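Local coordinates for protein D-ribose pyranase (Bacillus subtilis, PDB 1OGD) that binds D-ribose and probably catalyses the interconversion of its beta-pyranose and beta-furanose forms, working as a decamer built from two pentamers, at residues A27-P32 with V111-E116; L96-F101 with T118-C123. One frame throughout, in Å; residues are numbered along the deposited sequence.

Interaction 1 of 2, residues A27-P32 with V111-E116. With RIP (beta-D-ribopyranose), chain G.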
ATOM      1  N   ALA A  27      -0.221 -28.630   5.952  1.00 26.52           N
ATOM      2  CA  ALA A  27      -0.521 -29.292   4.691  1.00 25.94           C
ATOM      3  C   ALA A  27       0.625 -30.023   4.036  1.00 26.06           C
ATOM      4  O   ALA A  27       1.791 -29.756   4.322  1.00 26.14           O
ATOM      5  CB  ALA A  27      -1.076 -28.257   3.710  1.00 25.65           C
ATOM      6  N   ASP A  28       0.281 -30.959   3.153  1.00 26.55           N
ATOM      7  CA  ASP A  28       1.294 -31.672   2.396  1.00 26.82           C
ATOM      8  C   ASP A  28       1.630 -30.744   1.228  1.00 27.58           C
ATOM      9  O   ASP A  28       1.026 -29.675   1.095  1.00 26.60           O
ATOM     10  CB  ASP A  28       0.785 -33.046   1.919  1.00 29.52           C
ATOM     11  CG  ASP A  28      -0.483 -32.969   1.069  1.00 28.53           C
ATOM     12  OD1 ASP A  28      -1.376 -33.814   1.300  1.00 26.55           O
ATOM     13  OD2 ASP A  28      -0.586 -32.102   0.170  1.00 26.18           O
ATOM     14  N   ALA A  29       2.589 -31.137   0.397  1.00 26.46           N
ATOM     15  CA  ALA A  29       3.017 -30.303  -0.718  1.00 25.66           C
ATOM     16  C   ALA A  29       1.994 -30.049  -1.830  1.00 25.41           C
ATOM     17  O   ALA A  29       2.222 -29.203  -2.703  1.00 25.47           O
ATOM     18  CB  ALA A  29       4.294 -30.878  -1.319  1.00 23.38           C
ATOM     19  N   GLY A  30       0.866 -30.748  -1.796  1.00 23.85           N
ATOM     20  CA  GLY A  30      -0.105 -30.568  -2.857  1.00 24.77           C
ATOM     21  C   GLY A  30      -1.368 -29.793  -2.545  1.00 25.06           C
ATOM     22  O   GLY A  30      -2.054 -29.361  -3.464  1.00 26.37           O
ATOM     23  N   LEU A  31      -1.680 -29.602  -1.270  1.00 23.52           N
ATOM     24  CA  LEU A  31      -2.902 -28.898  -0.906  1.00 24.37           C
ATOM     25  C   LEU A  31      -2.983 -27.471  -1.463  1.00 25.12           C
ATOM     26  O   LEU A  31      -2.057 -26.678  -1.301  1.00 25.82           O
ATOM     27  CB  LEU A  31      -3.049 -28.831   0.614  1.00 25.97           C
ATOM     28  CG  LEU A  31      -4.413 -28.321   1.079  1.00 25.67           C
ATOM     29  CD1 LEU A  31      -5.447 -29.417   0.868  1.00 26.43           C
ATOM     30  CD2 LEU A  31      -4.355 -27.925   2.546  1.00 27.79           C
ATOM     31  N   PRO A  32      -4.087 -27.136  -2.145  1.00 24.32           N
ATOM     32  CA  PRO A  32      -4.209 -25.777  -2.683  1.00 25.50           C
ATOM     33  C   PRO A  32      -4.538 -24.835  -1.519  1.00 26.27           C
ATOM     34  O   PRO A  32      -5.221 -25.229  -0.570  1.00 26.24           O
ATOM     35  CB  PRO A  32      -5.364 -25.905  -3.669  1.00 23.45           C
ATOM     36  CG  PRO A  32      -6.254 -26.925  -2.989  1.00 26.22           C
ATOM     37  CD  PRO A  32      -5.240 -27.968  -2.539  1.00 24.09           C
ATOM     38  N   VAL A 111      -1.812 -21.388   6.379  1.00 23.66           N
ATOM     39  CA  VAL A 111      -1.599 -22.744   5.914  1.00 22.06           C
ATOM     40  C   VAL A 111      -0.096 -22.932   5.961  1.00 22.67           C
ATOM     41  O   VAL A 111       0.656 -22.121   5.421  1.00 21.17           O
ATOM     42  CB  VAL A 111      -2.098 -22.951   4.464  1.00 23.94           C
ATOM     43  CG1 VAL A 111      -1.726 -24.353   3.977  1.00 22.80           C
ATOM     44  CG2 VAL A 111      -3.608 -22.765   4.404  1.00 22.66           C
ATOM     45  N   ILE A 112       0.341 -23.988   6.641  1.00 21.87           N
ATOM     46  CA  ILE A 112       1.758 -24.283   6.745  1.00 21.93           C
ATOM     47  C   ILE A 112       2.047 -25.436   5.794  1.00 23.59           C
ATOM     48  O   ILE A 112       1.556 -26.552   5.973  1.00 24.35           O
ATOM     49  CB  ILE A 112       2.126 -24.659   8.190  1.00 22.85           C
ATOM     50  CG1 ILE A 112       1.649 -23.549   9.132  1.00 25.92           C
ATOM     51  CG2 ILE A 112       3.618 -24.833   8.315  1.00 21.67           C
ATOM     52  CD1 ILE A 112       1.622 -23.930  10.591  1.00 32.51           C
ATOM     53  N   ARG A 113       2.834 -25.154   4.764  1.00 24.16           N
ATOM     54  CA  ARG A 113       3.163 -26.156   3.768  1.00 24.87           C
ATOM     55  C   ARG A 113       4.426 -26.919   4.148  1.00 24.85           C
ATOM     56  O   ARG A 113       5.480 -26.323   4.347  1.00 23.67           O
ATOM     57  CB  ARG A 113       3.350 -25.486   2.399  1.00 23.80           C
ATOM     58  CG  ARG A 113       3.575 -26.455   1.251  1.00 22.99           C
ATOM     59  CD  ARG A 113       3.634 -25.710  -0.079  1.00 23.22           C
ATOM     60  NE  ARG A 113       3.734 -26.615  -1.218  1.00 20.17           N
ATOM     61  CZ  ARG A 113       4.766 -26.659  -2.056  1.00 19.36           C
ATOM     62  NH1 ARG A 113       5.806 -25.850  -1.893  1.00 22.33           N
ATOM     63  NH2 ARG A 113       4.758 -27.514  -3.067  1.00 20.93           N
ATOM     64  N   THR A 114       4.307 -28.240   4.250  1.00 25.03           N
ATOM     65  CA  THR A 114       5.447 -29.085   4.589  1.00 25.75           C
ATOM     66  C   THR A 114       5.935 -29.748   3.300  1.00 28.16           C
ATOM     67  O   THR A 114       5.361 -29.534   2.229  1.00 26.63           O
ATOM     68  CB  THR A 114       5.050 -30.186   5.585  1.00 25.09           C
ATOM     69  OG1 THR A 114       4.149 -31.099   4.950  1.00 24.09           O
ATOM     70  CG2 THR A 114       4.365 -29.583   6.804  1.00 25.41           C
ATOM     71  N   GLY A 115       6.989 -30.551   3.400  1.00 28.72           N
ATOM     72  CA  GLY A 115       7.507 -31.218   2.220  1.00 28.85           C
ATOM     73  C   GLY A 115       6.919 -32.605   2.056  1.00 30.80           C
ATOM     74  O   GLY A 115       7.416 -33.404   1.262  1.00 30.81           O
ATOM     75  N   GLU A 116       5.852 -32.883   2.800  1.00 30.50           N
ATOM     76  CA  GLU A 116       5.190 -34.181   2.770  1.00 31.71           C
ATOM     77  C   GLU A 116       4.618 -34.544   1.404  1.00 33.16           C
ATOM     78  O   GLU A 116       3.754 -33.841   0.874  1.00 32.63           O
ATOM     79  CB  GLU A 116       4.068 -34.215   3.806  1.00 32.23           C
ATOM     80  CG  GLU A 116       3.471 -35.596   4.037  1.00 34.58           C
ATOM     81  CD  GLU A 116       4.472 -36.557   4.655  1.00 37.14           C
ATOM     82  OE1 GLU A 116       5.063 -36.205   5.698  1.00 35.40           O
ATOM     83  OE2 GLU A 116       4.667 -37.662   4.103  1.00 39.64           O
TER
HETATM   84  C1  RIP G1134      -4.372 -32.216  -2.606  1.00 39.76           C
HETATM   85  C2  RIP G1134      -3.593 -32.718  -1.417  1.00 37.21           C
HETATM   86  C3  RIP G1134      -4.171 -34.047  -0.955  1.00 39.24           C
HETATM   87  C4  RIP G1134      -4.263 -35.098  -2.055  1.00 39.61           C
HETATM   88  C5  RIP G1134      -5.062 -34.494  -3.204  1.00 40.55           C
HETATM   89  O1  RIP G1134      -5.674 -31.810  -2.236  1.00 41.81           O
HETATM   90  O2  RIP G1134      -2.245 -32.856  -1.815  1.00 35.15           O
HETATM   91  O3  RIP G1134      -3.441 -34.543   0.137  1.00 38.13           O
HETATM   92  O4  RIP G1134      -2.981 -35.447  -2.539  1.00 40.64           O
HETATM   93  O5  RIP G1134      -4.531 -33.223  -3.641  1.00 39.91           O
HETATM   94  O   HOH W   1       0.658 -27.155  -0.463  1.00 26.41           O
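This is a parallel beta bridge that runs on into two loops, at the ends of the neighbouring strands 23-27 and 110-113 of the mixed sheet, where the loop after strand 23-27 forms one wall of the ribose pocket. Ala-27 and Arg-113 make the bridge. The backbone N of Ala-27 donates to Ile-112 O at 2.7 Å, nearly along the C=O axis, and its methyl rests on CG1 of Val-111. Ala-27 O is gripped twice by Thr-114: the backbone N comes in within the carbonyl plane at 2.9 Å, and OG1 donates from above that plane at 2.8 Å. The same hydroxyl accepts from Glu-116 N, closing an ST turn. That turn brings Glu-116 O in front of Ala-29 N, 3.0 Å away in an almost straight bond (175°). Arg-113 stretches out, extended from CG to NE, so that its NH2 donates in the guanidinium plane to a lone pair of Ala-29 O at 3.1 Å; its NH1 turns to a salt bridge with Asp-41 and to Leu-7 O of a neighbouring subunit. A water bridges Asp-28 O and Leu-31 O and takes a weak bond from Arg-113 NE. With the loop pinned in this way, Asp-28 faces the sugar. Its CG sits in the crowded position between backbone N and carbonyl carbon (chi1 57°), and OD2 accepts from Gly-30 N through its anti lone pair at 2.8 Å, an Asx turn that should fix the rotation of the carboxylate. Both oxygens then receive ribose hydroxyls: O2 donates to OD2 at 2.7 Å, and O3 to OD1 in a very short bond of 2.5 Å.

Interaction 2 of 2, residues L96-F101 with T118-C123. With RIP (beta-D-ribopyranose), chain G.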
ATOM      1  N   LEU A  96     -13.768 -35.466   7.990  1.00 45.68           N
ATOM      2  CA  LEU A  96     -14.708 -34.980   6.993  1.00 44.85           C
ATOM      3  C   LEU A  96     -14.192 -35.417   5.637  1.00 43.16           C
ATOM      4  O   LEU A  96     -13.061 -35.880   5.520  1.00 42.88           O
ATOM      5  CB  LEU A  96     -14.778 -33.453   7.024  1.00 46.48           C
ATOM      6  CG  LEU A  96     -15.076 -32.772   8.356  1.00 47.34           C
ATOM      7  CD1 LEU A  96     -14.976 -31.269   8.171  1.00 48.95           C
ATOM      8  CD2 LEU A  96     -16.459 -33.162   8.844  1.00 49.66           C
ATOM      9  N   SER A  97     -15.019 -35.275   4.612  1.00 42.59           N
ATOM     10  CA  SER A  97     -14.588 -35.633   3.272  1.00 42.91           C
ATOM     11  C   SER A  97     -13.541 -34.588   2.907  1.00 41.69           C
ATOM     12  O   SER A  97     -13.544 -33.488   3.459  1.00 40.53           O
ATOM     13  CB  SER A  97     -15.764 -35.567   2.294  1.00 43.80           C
ATOM     14  OG  SER A  97     -16.278 -34.249   2.202  1.00 46.78           O
ATOM     15  N   HIS A  98     -12.646 -34.929   1.989  1.00 41.23           N
ATOM     16  CA  HIS A  98     -11.607 -33.996   1.577  1.00 40.35           C
ATOM     17  C   HIS A  98     -12.199 -32.695   1.041  1.00 40.24           C
ATOM     18  O   HIS A  98     -11.622 -31.623   1.221  1.00 40.96           O
ATOM     19  CB  HIS A  98     -10.718 -34.629   0.509  1.00 38.71           C
ATOM     20  CG  HIS A  98      -9.537 -33.789   0.140  1.00 39.00           C
ATOM     21  ND1 HIS A  98      -8.515 -33.515   1.024  1.00 38.32           N
ATOM     22  CD2 HIS A  98      -9.220 -33.153  -1.012  1.00 37.98           C
ATOM     23  CE1 HIS A  98      -7.618 -32.745   0.431  1.00 38.72           C
ATOM     24  NE2 HIS A  98      -8.022 -32.511  -0.805  1.00 38.61           N
ATOM     25  N   GLU A  99     -13.352 -32.788   0.386  1.00 40.63           N
ATOM     26  CA  GLU A  99     -14.004 -31.606  -0.169  1.00 42.82           C
ATOM     27  C   GLU A  99     -14.453 -30.639   0.917  1.00 41.73           C
ATOM     28  O   GLU A  99     -14.234 -29.433   0.807  1.00 41.02           O
ATOM     29  CB  GLU A  99     -15.200 -32.009  -1.035  1.00 45.99           C
ATOM     30  CG  GLU A  99     -14.814 -32.738  -2.309  1.00 50.33           C
ATOM     31  CD  GLU A  99     -13.812 -31.954  -3.141  1.00 54.42           C
ATOM     32  OE1 GLU A  99     -14.115 -30.797  -3.510  1.00 55.98           O
ATOM     33  OE2 GLU A  99     -12.721 -32.495  -3.428  1.00 56.33           O
ATOM     34  N   GLU A 100     -15.090 -31.164   1.959  1.00 41.95           N
ATOM     35  CA  GLU A 100     -15.543 -30.320   3.058  1.00 43.55           C
ATOM     36  C   GLU A 100     -14.315 -29.733   3.747  1.00 42.00           C
ATOM     37  O   GLU A 100     -14.314 -28.572   4.155  1.00 42.01           O
ATOM     38  CB  GLU A 100     -16.342 -31.132   4.075  1.00 47.25           C
ATOM     39  CG  GLU A 100     -17.569 -31.821   3.520  1.00 53.79           C
ATOM     40  CD  GLU A 100     -18.310 -32.602   4.592  1.00 57.62           C
ATOM     41  OE1 GLU A 100     -18.872 -31.962   5.508  1.00 59.84           O
ATOM     42  OE2 GLU A 100     -18.316 -33.853   4.527  1.00 58.79           O
ATOM     43  N   PHE A 101     -13.276 -30.553   3.872  1.00 39.18           N
ATOM     44  CA  PHE A 101     -12.027 -30.140   4.499  1.00 37.92           C
ATOM     45  C   PHE A 101     -11.495 -28.872   3.834  1.00 37.70           C
ATOM     46  O   PHE A 101     -11.200 -27.883   4.511  1.00 36.46           O
ATOM     47  CB  PHE A 101     -10.986 -31.256   4.372  1.00 36.37           C
ATOM     48  CG  PHE A 101      -9.675 -30.949   5.044  1.00 35.04           C
ATOM     49  CD1 PHE A 101      -9.521 -31.132   6.414  1.00 34.57           C
ATOM     50  CD2 PHE A 101      -8.597 -30.472   4.307  1.00 33.61           C
ATOM     51  CE1 PHE A 101      -8.311 -30.845   7.039  1.00 34.32           C
ATOM     52  CE2 PHE A 101      -7.386 -30.183   4.922  1.00 34.40           C
ATOM     53  CZ  PHE A 101      -7.242 -30.370   6.292  1.00 34.33           C
ATOM     54  N   THR A 118       2.870 -37.421   0.637  1.00 33.07           N
ATOM     55  CA  THR A 118       1.958 -38.554   0.768  1.00 35.17           C
ATOM     56  C   THR A 118       0.522 -38.044   0.792  1.00 35.33           C
ATOM     57  O   THR A 118       0.248 -36.968   1.322  1.00 37.66           O
ATOM     58  CB  THR A 118       2.231 -39.402   2.044  1.00 34.69           C
ATOM     59  OG1 THR A 118       2.010 -38.612   3.218  1.00 37.14           O
ATOM     60  CG2 THR A 118       3.654 -39.920   2.038  1.00 33.18           C
ATOM     61  N   PRO A 119      -0.412 -38.815   0.213  1.00 35.84           N
ATOM     62  CA  PRO A 119      -1.843 -38.509   0.119  1.00 35.37           C
ATOM     63  C   PRO A 119      -2.567 -38.108   1.400  1.00 35.48           C
ATOM     64  O   PRO A 119      -2.480 -38.787   2.425  1.00 33.96           O
ATOM     65  CB  PRO A 119      -2.430 -39.788  -0.476  1.00 35.73           C
ATOM     66  CG  PRO A 119      -1.321 -40.302  -1.315  1.00 35.70           C
ATOM     67  CD  PRO A 119      -0.127 -40.117  -0.416  1.00 36.35           C
ATOM     68  N   TYR A 120      -3.299 -37.002   1.306  1.00 34.03           N
ATOM     69  CA  TYR A 120      -4.108 -36.465   2.395  1.00 32.87           C
ATOM     70  C   TYR A 120      -3.421 -36.243   3.740  1.00 31.06           C
ATOM     71  O   TYR A 120      -4.039 -36.392   4.797  1.00 30.89           O
ATOM     72  CB  TYR A 120      -5.349 -37.337   2.580  1.00 35.80           C
ATOM     73  CG  TYR A 120      -6.074 -37.605   1.279  1.00 37.76           C
ATOM     74  CD1 TYR A 120      -5.724 -38.691   0.474  1.00 38.52           C
ATOM     75  CD2 TYR A 120      -7.076 -36.743   0.828  1.00 38.30           C
ATOM     76  CE1 TYR A 120      -6.354 -38.909  -0.751  1.00 39.46           C
ATOM     77  CE2 TYR A 120      -7.710 -36.950  -0.392  1.00 38.11           C
ATOM     78  CZ  TYR A 120      -7.344 -38.034  -1.177  1.00 39.82           C
ATOM     79  OH  TYR A 120      -7.967 -38.239  -2.387  1.00 41.58           O
ATOM     80  N   ALA A 121      -2.146 -35.882   3.700  1.00 27.83           N
ATOM     81  CA  ALA A 121      -1.414 -35.607   4.924  1.00 28.51           C
ATOM     82  C   ALA A 121      -1.651 -34.134   5.263  1.00 27.55           C
ATOM     83  O   ALA A 121      -0.740 -33.317   5.156  1.00 25.93           O
ATOM     84  CB  ALA A 121       0.071 -35.869   4.727  1.00 26.25           C
ATOM     85  N   ASN A 122      -2.887 -33.810   5.642  1.00 28.51           N
ATOM     86  CA  ASN A 122      -3.267 -32.446   6.009  1.00 28.86           C
ATOM     87  C   ASN A 122      -4.170 -32.470   7.235  1.00 29.47           C
ATOM     88  O   ASN A 122      -4.935 -33.410   7.434  1.00 31.02           O
ATOM     89  CB  ASN A 122      -4.066 -31.747   4.894  1.00 28.32           C
ATOM     90  CG  ASN A 122      -3.453 -31.914   3.520  1.00 30.26           C
ATOM     91  OD1 ASN A 122      -3.922 -32.726   2.720  1.00 32.25           O
ATOM     92  ND2 ASN A 122      -2.409 -31.146   3.231  1.00 28.72           N
ATOM     93  N   CYS A 123      -4.092 -31.434   8.056  1.00 29.49           N
ATOM     94  CA  CYS A 123      -4.972 -31.351   9.211  1.00 30.44           C
ATOM     95  C   CYS A 123      -5.125 -29.915   9.677  1.00 28.86           C
ATOM     96  O   CYS A 123      -4.247 -29.079   9.468  1.00 29.59           O
ATOM     97  CB  CYS A 123      -4.461 -32.219  10.366  1.00 29.88           C
ATOM     98  SG  CYS A 123      -3.028 -31.571  11.219  1.00 32.07           S
TER
HETATM   99  C1  RIP G1134      -4.372 -32.216  -2.606  1.00 39.76           C
HETATM  100  C2  RIP G1134      -3.593 -32.718  -1.417  1.00 37.21           C
HETATM  101  C3  RIP G1134      -4.171 -34.047  -0.955  1.00 39.24           C
HETATM  102  C4  RIP G1134      -4.263 -35.098  -2.055  1.00 39.61           C
HETATM  103  C5  RIP G1134      -5.062 -34.494  -3.204  1.00 40.55           C
HETATM  104  O1  RIP G1134      -5.674 -31.810  -2.236  1.00 41.81           O
HETATM  105  O2  RIP G1134      -2.245 -32.856  -1.815  1.00 35.15           O
HETATM  106  O3  RIP G1134      -3.441 -34.543   0.137  1.00 38.13           O
HETATM  107  O4  RIP G1134      -2.981 -35.447  -2.539  1.00 40.64           O
HETATM  108  O5  RIP G1134      -4.531 -33.223  -3.641  1.00 39.91           O
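The imidazole of His-98 carries the edge of Tyr-120 on one face, with CE2 3.6 Å above the His-98 plane and shifted toward its rim, while O1 of the ribose lies at the imidazole edge. The phenol ring of Tyr-120 in turn has C4 of the ribose over the centre of one face, 4.2 Å above the plane. The two rings form a T-shaped pair, centroids 5.0 Å apart and planes at 89°, with Tyr-120 CD2 reaching to 3.5 Å from His-98 ND1. The pair joins the first turn of helix 98-104, with Ser-97 at the N-cap, its OG accepting a weak bond from Glu-100 N, to the loop before strand 123-127, and both partners line the sugar pocket. His-98 swings its CG anti to the backbone N (chi1 -174°), which carries the ring away from the helix until its NE2 edge meets the ligand. NE2 meets ribose O1 at 2.8 Å in a hydrogen bond whose donor could be either atom. In the type II turn from Thr-118 to Ala-121 the central peptide is turned so that its N-H, that of Tyr-120, is on the side of the sugar, while Tyr-120 itself takes a left-handed backbone conformation. One helical turn beyond His-98, Phe-101 also has CG anti to the backbone N and packs against the loop where it enters strand 123-127. Its CE2 and CZ touch the CB of Asn-122, and its CZ lies 3.8 Å from Cys-123 N. Within 118-123 the closest approach to the sugar is the weak hydrogen bond from Tyr-120 N to ribose O3, at 2.7 Å.

How the interactions relate
Interactions 1 and 2 are two walls of one ribose site, with centres about 11 Å apart, and their segments alternate along the chain. They divide the sugar between them, with O3 the one hydroxyl both reach, the Tyr-120 N bond being weak. The walls also meet directly. Asp-28 OD1 probably accepts a weak hydrogen bond from Ala-121 N at 3.3 Å, a link that may help orient the substrate-binding carboxylate. Separately, Glu-116 CG packs on Ala-121 CB at 3.5 Å. His-20 of a neighbouring subunit, the inferred proton donor, also hydrogen-bonds the sugar, placing the site at a subunit interface.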